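Local coordinates for nucleoside-diphosphate-sugar pyrophosphorylase (Vibrio cholerae, PDB 4EVW), which probably transfers a nucleotidyl group from a nucleoside triphosphate to a sugar phosphate, forming a nucleoside-diphosphate sugar and pyrophosphate, at residues E185-R188 with E189-R193; Y57-A60 with V61-E65; S36-S39 with F40-Y43; N178-E181 with D182-A186. The protein carries 1 engineered substitution. All coordinates share one frame; numbering follows the deposited sequence. Where two conformers were deposited one is given.

Contact 1: E185-R188 with E189-R193; sequences EAYR and EYVAR
The C-terminal half of helix 180-191 shows how i to i+4 spacing sorts side chains into apolar and charged ridges, with Y187 and V191 meeting on one ridge and E185 and E189 on another. V191 lays its CG1 methyl over one face of the Y187 ring, 3.9 Å from the ring centroid and 22° off the normal, a CH-pi contact displaced toward the phenol end, where CZ lies closest. With CG anti to the backbone N (chi1 -178°), the Y187 ring lies where V191 CG1 can cover it. Beyond the pair, Y187 packs against helix 87-100.

The two glutamates run side by side, their OE2 atoms 3.6 Å apart, a like-charge approach that would probably be costly without compensation. In the conformer given, R188 grips the other oxygen of E185, OE1, side-on through NH2 and NE, with NH2 to OE1 at 2.8 Å in a salt bridge close to the guanidinium plane, and may offset part of that cost. A magnesium ion about 6 Å from the E189 side chain may also temper the charge.

Beneath the side chains the backbone ladder is regular up to V191 N, which bonds to Y187 O at 3.0 Å, but A192 N reaches R188 O only weakly, at 3.3 Å. Regular i to i+4 bonding that gives way to a weak last turn is the pattern of an alpha-helix running out into a loop.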
loop_
_atom_site.group_PDB
_atom_site.type_symbol
_atom_site.label_atom_id
_atom_site.label_comp_id
_atom_site.label_asym_id
_atom_site.label_seq_id
_atom_site.Cartn_x
_atom_site.Cartn_y
_atom_site.Cartn_z
ATOM N N GLU A 185 6.990 -14.323 -4.669
ATOM C CA GLU A 185 8.342 -14.804 -4.931
ATOM C C GLU A 185 9.367 -13.756 -4.484
ATOM O O GLU A 185 10.393 -14.094 -3.898
ATOM C CB GLU A 185 8.514 -15.105 -6.416
ATOM C CG GLU A 185 9.870 -15.673 -6.772
ATOM C CD GLU A 185 10.143 -17.019 -6.121
ATOM O OE1 GLU A 185 9.194 -17.660 -5.618
ATOM O OE2 GLU A 185 11.321 -17.438 -6.123
ATOM N N ALA A 186 9.093 -12.480 -4.750
ATOM C CA ALA A 186 10.010 -11.425 -4.330
ATOM C C ALA A 186 10.086 -11.401 -2.804
ATOM O O ALA A 186 11.160 -11.208 -2.223
ATOM C CB ALA A 186 9.540 -10.081 -4.846
ATOM N N TYR A 187 8.941 -11.596 -2.158
ATOM C CA TYR A 187 8.880 -11.616 -0.702
ATOM C C TYR A 187 9.725 -12.754 -0.153
ATOM O O TYR A 187 10.499 -12.574 0.784
ATOM C CB TYR A 187 7.446 -11.813 -0.218
ATOM C CG TYR A 187 7.349 -11.785 1.289
ATOM C CD1 TYR A 187 7.285 -10.573 1.976
ATOM C CD2 TYR A 187 7.339 -12.966 2.029
ATOM C CE1 TYR A 187 7.212 -10.536 3.369
ATOM C CE2 TYR A 187 7.269 -12.945 3.420
ATOM C CZ TYR A 187 7.199 -11.727 4.082
ATOM O OH TYR A 187 7.104 -11.697 5.455
ATOM N N ARG A 188 9.576 -13.911 -0.737
ATOM C CA ARG A 188 10.314 -15.094 -0.287
ATOM C C ARG A 188 11.786 -14.855 -0.421
ATOM O O ARG A 188 12.511 -15.128 0.462
ATOM C CB ARG A 188 9.948 -16.313 -1.116
ATOM C CG ARG A 188 8.626 -16.889 -0.736
ATOM C CD ARG A 188 8.503 -18.270 -1.317
ATOM N NE ARG A 188 8.149 -18.221 -2.729
ATOM C CZ ARG A 188 6.902 -18.125 -3.173
ATOM N NH1 ARG A 188 5.892 -18.072 -2.313
ATOM N NH2 ARG A 188 6.667 -18.081 -4.476
ATOM N N GLU A 189 12.228 -14.322 -1.525
ATOM C CA GLU A 189 13.638 -14.039 -1.734
ATOM C C GLU A 189 14.121 -13.002 -0.727
ATOM O O GLU A 189 15.180 -13.157 -0.117
ATOM C CB GLU A 189 13.857 -13.530 -3.154
ATOM C CG GLU A 189 13.665 -14.595 -4.217
ATOM C CD GLU A 189 14.803 -15.602 -4.241
ATOM O OE1 GLU A 189 15.856 -15.333 -3.622
ATOM O OE2 GLU A 189 14.651 -16.657 -4.894
ATOM N N TYR A 190 13.336 -11.950 -0.545
ATOM C CA TYR A 190 13.699 -10.888 0.377
ATOM C C TYR A 190 13.905 -11.364 1.812
ATOM O O TYR A 190 14.887 -10.986 2.449
ATOM C CB TYR A 190 12.645 -9.783 0.348
ATOM C CG TYR A 190 13.077 -8.516 1.041
ATOM C CD1 TYR A 190 12.573 -8.177 2.294
ATOM C CD2 TYR A 190 13.993 -7.654 0.440
ATOM C CE1 TYR A 190 12.972 -7.001 2.937
ATOM C CE2 TYR A 190 14.401 -6.479 1.075
ATOM C CZ TYR A 190 13.886 -6.159 2.320
ATOM O OH TYR A 190 14.287 -5.001 2.949
ATOM N N VAL A 191 13.006 -12.194 2.335
ATOM C CA VAL A 191 13.190 -12.637 3.713
ATOM C C VAL A 191 14.259 -13.721 3.843
ATOM O O VAL A 191 14.659 -14.065 4.953
ATOM C CB VAL A 191 11.854 -13.108 4.366
ATOM C CG1 VAL A 191 10.827 -11.973 4.311
ATOM C CG2 VAL A 191 11.325 -14.361 3.689
ATOM N N ALA A 192 14.738 -14.238 2.713
ATOM C CA ALA A 192 15.781 -15.265 2.724
ATOM C C ALA A 192 17.181 -14.697 2.465
ATOM O O ALA A 192 18.147 -15.452 2.390
ATOM C CB ALA A 192 15.461 -16.359 1.696
ATOM N N ARG A 193 17.296 -13.380 2.325
ATOM C CA ARG A 193 18.600 -12.741 2.095
ATOM C C ARG A 193 19.605 -13.119 3.181
ATOM O O ARG A 193 19.236 -13.288 4.341
ATOM C CB ARG A 193 18.483 -11.208 2.134
ATOM C CG ARG A 193 17.875 -10.539 0.918
ATOM C CD ARG A 193 16.925 -9.420 1.351
ATOM N NE ARG A 193 17.574 -8.184 1.768
ATOM C CZ ARG A 193 17.261 -7.501 2.868
ATOM N NH1 ARG A 193 16.311 -7.933 3.691
ATOM N NH2 ARG A 193 17.881 -6.364 3.131
#

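Contact 2: Y57-A60 with V61-E65; sequences YDTA and VFVRE
Three backbone hydrogen bonds join Y57-A60 to V61-E65, and they illustrate how a helix establishes its pitch from the first turn. F62 N reaches D58 O at 3.2 Å. V63 N meets T59 O at 2.8 Å, and R64 N closes on A60 O at 3.0 Å. D58 occupies the N-cap position, yet its carboxylate makes no capping bond, and it enters the helix through its backbone carbonyl instead.

Apolar contact is concentrated on T59 and V63, whose CG2 methyls approach to 3.9 Å. The first torsion of T59 (chi1 -60°) sets its two branches apart, CG2 anti to the backbone N, where it meets V63, and OG1 beside that N. CG2 of V63 also rests on T59 O, 3.3 Å away. Both residues belong to the buried side of the helix of a beta-alpha-beta unit, strand 49-54, helix 59-70, strand 75-80, in which the two strands run parallel. V63 packs on F51, V53 and I77, so it touches both strands, whereas T59 lies on V53.

The other branch of T59, OG1, makes the polar bonds, to V56 O and to the hydroxyl of Y23, which tie the start of the helix to the preceding loop and to a more distant part of the chain. Around the F62 ring, T59 O lies at the edge, near the ring plane, while CB of F62 sits 3.4 Å from that same oxygen.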
loop_
_atom_site.group_PDB
_atom_site.type_symbol
_atom_site.label_atom_id
_atom_site.label_comp_id
_atom_site.label_asym_id
_atom_site.label_seq_id
_atom_site.Cartn_x
_atom_site.Cartn_y
_atom_site.Cartn_z
ATOM N N TYR A 57 -9.947 -3.606 18.226
ATOM C CA TYR A 57 -10.971 -2.575 18.056
ATOM C C TYR A 57 -12.157 -2.949 17.183
ATOM O O TYR A 57 -12.799 -2.070 16.608
ATOM C CB TYR A 57 -10.347 -1.305 17.489
ATOM C CG TYR A 57 -9.292 -0.728 18.380
ATOM C CD1 TYR A 57 -9.633 0.040 19.493
ATOM C CD2 TYR A 57 -7.946 -0.967 18.127
ATOM C CE1 TYR A 57 -8.654 0.553 20.335
ATOM C CE2 TYR A 57 -6.962 -0.463 18.958
ATOM C CZ TYR A 57 -7.322 0.300 20.059
ATOM O OH TYR A 57 -6.350 0.816 20.880
ATOM N N ASP A 58 -12.438 -4.240 17.077
ATOM C CA ASP A 58 -13.556 -4.711 16.271
ATOM C C ASP A 58 -13.443 -4.192 14.840
ATOM O O ASP A 58 -14.436 -3.849 14.194
ATOM C CB ASP A 58 -14.867 -4.267 16.925
ATOM C CG ASP A 58 -15.031 -4.834 18.331
ATOM O OD1 ASP A 58 -15.020 -6.077 18.469
ATOM O OD2 ASP A 58 -15.158 -4.046 19.294
ATOM N N THR A 59 -12.211 -4.163 14.345
ATOM C CA THR A 59 -11.923 -3.666 13.007
ATOM C C THR A 59 -12.549 -4.461 11.861
ATOM O O THR A 59 -13.013 -3.867 10.887
ATOM C CB THR A 59 -10.396 -3.558 12.789
ATOM O OG1 THR A 59 -9.848 -2.655 13.758
ATOM C CG2 THR A 59 -10.087 -3.026 11.398
ATOM N N ALA A 60 -12.572 -5.789 11.962
ATOM C CA ALA A 60 -13.163 -6.594 10.894
ATOM C C ALA A 60 -14.615 -6.176 10.661
ATOM O O ALA A 60 -15.054 -6.027 9.517
ATOM C CB ALA A 60 -13.087 -8.082 11.241
ATOM N N VAL A 61 -15.359 -5.988 11.748
ATOM C CA VAL A 61 -16.753 -5.572 11.645
ATOM C C VAL A 61 -16.850 -4.170 11.041
ATOM O O VAL A 61 -17.681 -3.922 10.164
ATOM C CB VAL A 61 -17.442 -5.595 13.033
ATOM C CG1 VAL A 61 -18.783 -4.882 12.969
ATOM C CG2 VAL A 61 -17.637 -7.043 13.485
ATOM N N PHE A 62 -15.995 -3.260 11.504
ATOM C CA PHE A 62 -15.973 -1.888 10.994
ATOM C C PHE A 62 -15.740 -1.874 9.476
ATOM O O PHE A 62 -16.476 -1.223 8.726
ATOM C CB PHE A 62 -14.868 -1.091 11.705
ATOM C CG PHE A 62 -14.557 0.246 11.071
ATOM C CD1 PHE A 62 -15.283 1.386 11.409
ATOM C CD2 PHE A 62 -13.522 0.363 10.147
ATOM C CE1 PHE A 62 -14.973 2.626 10.837
ATOM C CE2 PHE A 62 -13.206 1.593 9.569
ATOM C CZ PHE A 62 -13.931 2.729 9.914
ATOM N N VAL A 63 -14.719 -2.601 9.028
ATOM C CA VAL A 63 -14.392 -2.661 7.605
ATOM C C VAL A 63 -15.513 -3.282 6.784
ATOM O O VAL A 63 -15.864 -2.772 5.721
ATOM C CB VAL A 63 -13.088 -3.463 7.365
ATOM C CG1 VAL A 63 -12.845 -3.656 5.864
ATOM C CG2 VAL A 63 -11.923 -2.722 7.989
ATOM N N ARG A 64 -16.074 -4.383 7.268
ATOM C CA ARG A 64 -17.150 -5.027 6.534
ATOM C C ARG A 64 -18.331 -4.071 6.371
ATOM O O ARG A 64 -18.903 -3.962 5.285
ATOM C CB ARG A 64 -17.597 -6.306 7.239
ATOM C CG ARG A 64 -18.617 -7.087 6.430
ATOM C CD ARG A 64 -18.794 -8.503 6.948
ATOM N NE ARG A 64 -17.642 -9.364 6.677
ATOM C CZ ARG A 64 -17.379 -9.939 5.504
ATOM N NH1 ARG A 64 -18.183 -9.756 4.464
ATOM N NH2 ARG A 64 -16.311 -10.716 5.375
ATOM N N GLU A 65 -18.692 -3.372 7.442
ATOM C CA GLU A 65 -19.805 -2.429 7.376
ATOM C C GLU A 65 -19.526 -1.269 6.424
ATOM O O GLU A 65 -20.375 -0.915 5.602
ATOM C CB GLU A 65 -20.136 -1.879 8.772
ATOM C CG GLU A 65 -20.875 -2.863 9.673
ATOM C CD GLU A 65 -21.226 -2.264 11.030
ATOM O OE1 GLU A 65 -21.015 -1.049 11.220
ATOM O OE2 GLU A 65 -21.714 -3.007 11.908
#

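Contact 3: S36-S39 with F40-Y43; sequences SVNS and FAAY
The ring of F40 has S39 CB over one face, with CD1 3.9 Å from that carbon, while V37 O lies at the ring edge, near its plane. Here helix 32-37 passes into a 3-10 turn at N38 and S39 and the chain leaves for the loop before strand 49-54, a worked example of how a helix can tighten as it finishes. The bonds across the junction now span three residues: F40 N to V37 O at 3.0 Å, and A41 N to N38 O, also 3.0 Å.

With CG anti to the carbonyl carbon (chi1 -54°), the phenylalanine ring swings back beside its own backbone N and alongside the preceding turn. F112 meets it edge-to-face, and F49 of strand 49-54 also packs against it, so the helix end is set into an aromatic part of the buried interior.

S36 O is gripped twice by S39, through N at 3.1 Å and through OG at 2.7 Å, both from the same face of its carbonyl plane. OG of S39 also accepts from the backbone N of R118. Past the turn a water bridges the chain, donating to S39 O at 2.6 Å and accepting from A42 N at 3.0 Å.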
loop_
_atom_site.group_PDB
_atom_site.type_symbol
_atom_site.label_atom_id
_atom_site.label_comp_id
_atom_site.label_asym_id
_atom_site.label_seq_id
_atom_site.Cartn_x
_atom_site.Cartn_y
_atom_site.Cartn_z
ATOM N N SER A 36 -9.699 7.129 2.246
ATOM C CA SER A 36 -8.674 6.393 1.521
ATOM C C SER A 36 -9.234 5.403 0.506
ATOM O O SER A 36 -8.810 5.394 -0.649
ATOM C CB SER A 36 -7.749 5.656 2.495
ATOM O OG SER A 36 -6.828 4.844 1.784
ATOM N N VAL A 37 -10.186 4.576 0.923
ATOM C CA VAL A 37 -10.753 3.587 0.015
ATOM C C VAL A 37 -11.541 4.235 -1.119
ATOM O O VAL A 37 -11.594 3.695 -2.223
ATOM C CB VAL A 37 -11.642 2.576 0.777
ATOM C CG1 VAL A 37 -12.242 1.560 -0.188
ATOM C CG2 VAL A 37 -10.802 1.858 1.823
ATOM N N ASN A 38 -12.139 5.395 -0.860
ATOM C CA ASN A 38 -12.893 6.079 -1.905
ATOM C C ASN A 38 -12.012 6.498 -3.073
ATOM O O ASN A 38 -12.515 6.851 -4.143
ATOM C CB ASN A 38 -13.641 7.289 -1.346
ATOM C CG ASN A 38 -15.058 6.943 -0.958
ATOM O OD1 ASN A 38 -15.668 6.062 -1.561
ATOM N ND2 ASN A 38 -15.597 7.636 0.039
ATOM N N SER A 39 -10.699 6.461 -2.864
ATOM C CA SER A 39 -9.750 6.783 -3.924
ATOM C C SER A 39 -10.087 5.892 -5.110
ATOM O O SER A 39 -9.992 6.304 -6.265
ATOM C CB SER A 39 -8.315 6.453 -3.495
ATOM O OG SER A 39 -7.885 7.243 -2.401
ATOM N N PHE A 40 -10.488 4.661 -4.802
ATOM C CA PHE A 40 -10.799 3.654 -5.815
ATOM C C PHE A 40 -12.270 3.479 -6.173
ATOM O O PHE A 40 -12.670 2.413 -6.653
ATOM C CB PHE A 40 -10.248 2.308 -5.354
ATOM C CG PHE A 40 -8.792 2.346 -5.011
ATOM C CD1 PHE A 40 -8.371 2.543 -3.699
ATOM C CD2 PHE A 40 -7.837 2.210 -6.010
ATOM C CE1 PHE A 40 -7.010 2.606 -3.392
ATOM C CE2 PHE A 40 -6.482 2.269 -5.715
ATOM C CZ PHE A 40 -6.065 2.467 -4.408
ATOM N N ALA A 41 -13.072 4.512 -5.951
ATOM C CA ALA A 41 -14.501 4.433 -6.230
ATOM C C ALA A 41 -14.845 3.941 -7.637
ATOM O O ALA A 41 -15.864 3.289 -7.830
ATOM C CB ALA A 41 -15.152 5.796 -5.980
ATOM N N ALA A 42 -14.006 4.249 -8.617
ATOM C CA ALA A 42 -14.273 3.822 -9.986
ATOM C C ALA A 42 -14.203 2.307 -10.138
ATOM O O ALA A 42 -14.684 1.754 -11.126
ATOM C CB ALA A 42 -13.282 4.483 -10.942
ATOM N N TYR A 43 -13.629 1.636 -9.145
ATOM C CA TYR A 43 -13.464 0.185 -9.200
ATOM C C TYR A 43 -14.316 -0.624 -8.226
ATOM O O TYR A 43 -14.189 -1.850 -8.149
ATOM C CB TYR A 43 -11.986 -0.128 -8.992
ATOM C CG TYR A 43 -11.140 0.508 -10.067
ATOM C CD1 TYR A 43 -11.072 -0.054 -11.343
ATOM C CD2 TYR A 43 -10.469 1.711 -9.837
ATOM C CE1 TYR A 43 -10.364 0.570 -12.371
ATOM C CE2 TYR A 43 -9.759 2.345 -10.860
ATOM C CZ TYR A 43 -9.709 1.765 -12.122
ATOM O OH TYR A 43 -9.006 2.381 -13.130
HETATM O O HOH W 1 -11.435 5.824 -8.398
#

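Contact 4: N178-E181 with D182-A186; sequences NRKE and DYLEA
R179 O receives two backbone N-H groups at the first turn of helix 180-191: D182 N at 3.0 Å and, weakly, Y183 N at 3.4 Å. The shared acceptor shows how a helix start can be reached through a three-residue and a four-residue bond at once. R179 holds the N-cap position, and a water beside it accepts from R179 N at 2.8 Å and donates to D182 OD2 at 2.7 Å. This links the aspartate to the backbone ahead of the helix, and OD2 also lies 3.5 Å from R179 CB.

One turn on, L184 spreads CD1 between two charged chains, touching K180 CE at 4.0 Å and E181 OE2 at 3.8 Å. The K180 chain crosses L184 obliquely, CE nearest to CD1; its ammonium continues to Y105 O, and its ion pair with E181 is long. L184 also meets L95 of helix 87-100, and Y183 hydrogen-bonds through its hydroxyl to A88 O there. The shared acceptor R179 O, with bonds to the third and fourth residues ahead, belongs to the first turn of an alpha-helix, here helix 180-191, which packs on helix 87-100.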
loop_
_atom_site.group_PDB
_atom_site.type_symbol
_atom_site.label_atom_id
_atom_site.label_comp_id
_atom_site.label_asym_id
_atom_site.label_seq_id
_atom_site.Cartn_x
_atom_site.Cartn_y
_atom_site.Cartn_z
ATOM N N ASN A 178 1.808 -6.981 -11.439
ATOM C CA ASN A 178 0.942 -7.613 -12.433
ATOM C C ASN A 178 0.515 -9.031 -12.043
ATOM O O ASN A 178 -0.565 -9.480 -12.425
ATOM C CB ASN A 178 1.636 -7.638 -13.799
ATOM C CG ASN A 178 0.699 -8.053 -14.915
ATOM O OD1 ASN A 178 -0.397 -7.507 -15.049
ATOM N ND2 ASN A 178 1.125 -9.017 -15.722
ATOM N N ARG A 179 1.356 -9.729 -11.284
ATOM C CA ARG A 179 1.044 -11.094 -10.847
ATOM C C ARG A 179 1.284 -11.296 -9.357
ATOM O O ARG A 179 2.356 -10.978 -8.846
ATOM C CB ARG A 179 1.882 -12.116 -11.623
ATOM C CG ARG A 179 1.567 -12.174 -13.111
ATOM C CD ARG A 179 2.300 -13.323 -13.798
ATOM N NE ARG A 179 1.765 -13.572 -15.134
ATOM C CZ ARG A 179 1.070 -14.654 -15.475
ATOM N NH1 ARG A 179 0.824 -15.602 -14.579
ATOM N NH2 ARG A 179 0.609 -14.783 -16.713
ATOM N N LYS A 180 0.281 -11.833 -8.668
ATOM C CA LYS A 180 0.387 -12.094 -7.237
ATOM C C LYS A 180 1.607 -12.975 -6.989
ATOM O O LYS A 180 2.344 -12.771 -6.025
ATOM C CB LYS A 180 -0.866 -12.817 -6.723
ATOM C CG LYS A 180 -0.824 -13.143 -5.232
ATOM C CD LYS A 180 -1.892 -14.156 -4.816
ATOM C CE LYS A 180 -1.562 -15.562 -5.308
ATOM N NZ LYS A 180 -2.539 -16.564 -4.791
ATOM N N GLU A 181 1.819 -13.956 -7.863
ATOM C CA GLU A 181 2.951 -14.859 -7.689
ATOM C C GLU A 181 4.313 -14.172 -7.706
ATOM O O GLU A 181 5.237 -14.621 -7.021
ATOM C CB GLU A 181 2.910 -15.994 -8.723
ATOM C CG GLU A 181 1.926 -17.106 -8.350
ATOM C CD GLU A 181 2.066 -17.553 -6.896
ATOM O OE1 GLU A 181 3.173 -17.980 -6.501
ATOM O OE2 GLU A 181 1.067 -17.473 -6.149
ATOM N N ASP A 182 4.447 -13.091 -8.473
ATOM C CA ASP A 182 5.713 -12.359 -8.515
ATOM C C ASP A 182 5.932 -11.651 -7.183
ATOM O O ASP A 182 7.058 -11.572 -6.686
ATOM C CB ASP A 182 5.728 -11.331 -9.651
ATOM C CG ASP A 182 5.768 -11.975 -11.024
ATOM O OD1 ASP A 182 6.274 -13.111 -11.139
ATOM O OD2 ASP A 182 5.304 -11.338 -11.991
ATOM N N TYR A 183 4.857 -11.122 -6.607
ATOM C CA TYR A 183 4.963 -10.470 -5.309
ATOM C C TYR A 183 5.436 -11.486 -4.274
ATOM O O TYR A 183 6.369 -11.228 -3.516
ATOM C CB TYR A 183 3.610 -9.924 -4.838
ATOM C CG TYR A 183 3.693 -9.378 -3.431
ATOM C CD1 TYR A 183 4.069 -8.053 -3.201
ATOM C CD2 TYR A 183 3.484 -10.207 -2.323
ATOM C CE1 TYR A 183 4.247 -7.569 -1.905
ATOM C CE2 TYR A 183 3.662 -9.731 -1.025
ATOM C CZ TYR A 183 4.043 -8.413 -0.824
ATOM O OH TYR A 183 4.254 -7.939 0.450
ATOM N N LEU A 184 4.777 -12.642 -4.233
ATOM C CA LEU A 184 5.130 -13.659 -3.248
ATOM C C LEU A 184 6.546 -14.202 -3.425
ATOM O O LEU A 184 7.235 -14.496 -2.448
ATOM C CB LEU A 184 4.101 -14.797 -3.267
ATOM C CG LEU A 184 2.699 -14.373 -2.801
ATOM C CD1 LEU A 184 1.730 -15.534 -2.963
ATOM C CD2 LEU A 184 2.739 -13.913 -1.347
ATOM N N GLU A 185 6.990 -14.323 -4.669
ATOM C CA GLU A 185 8.342 -14.804 -4.931
ATOM C C GLU A 185 9.367 -13.756 -4.484
ATOM O O GLU A 185 10.393 -14.094 -3.898
ATOM C CB GLU A 185 8.514 -15.105 -6.416
ATOM C CG GLU A 185 9.870 -15.673 -6.772
ATOM C CD GLU A 185 10.143 -17.019 -6.121
ATOM O OE1 GLU A 185 9.194 -17.660 -5.618
ATOM O OE2 GLU A 185 11.321 -17.438 -6.123
ATOM N N ALA A 186 9.093 -12.480 -4.750
ATOM C CA ALA A 186 10.010 -11.425 -4.330
ATOM C C ALA A 186 10.086 -11.401 -2.804
ATOM O O ALA A 186 11.160 -11.208 -2.223
ATOM C CB ALA A 186 9.540 -10.081 -4.846
HETATM O O HOH W 2 4.060 -9.008 -11.392
#

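Overall arrangement
Read from the N terminus, contact 3 comes first, turning the end of helix 32-37 into the loop that leads to strand 49-54. Contact 2 follows that strand and starts helix 59-70, the crossover to strand 75-80; the two lie about 7 Å apart at their nearest atoms, and V37 and N38 touch L70 of that helix. Much later, contact 4 opens helix 180-191 directly after strand 174-177, and contact 1 finishes it. These two overlap at E185 and A186, the others run in series, and no contact encloses another or closes a long loop. Contacts 1 and 3 lie on opposite sides of the chain's centre, about 30 Å apart between centres.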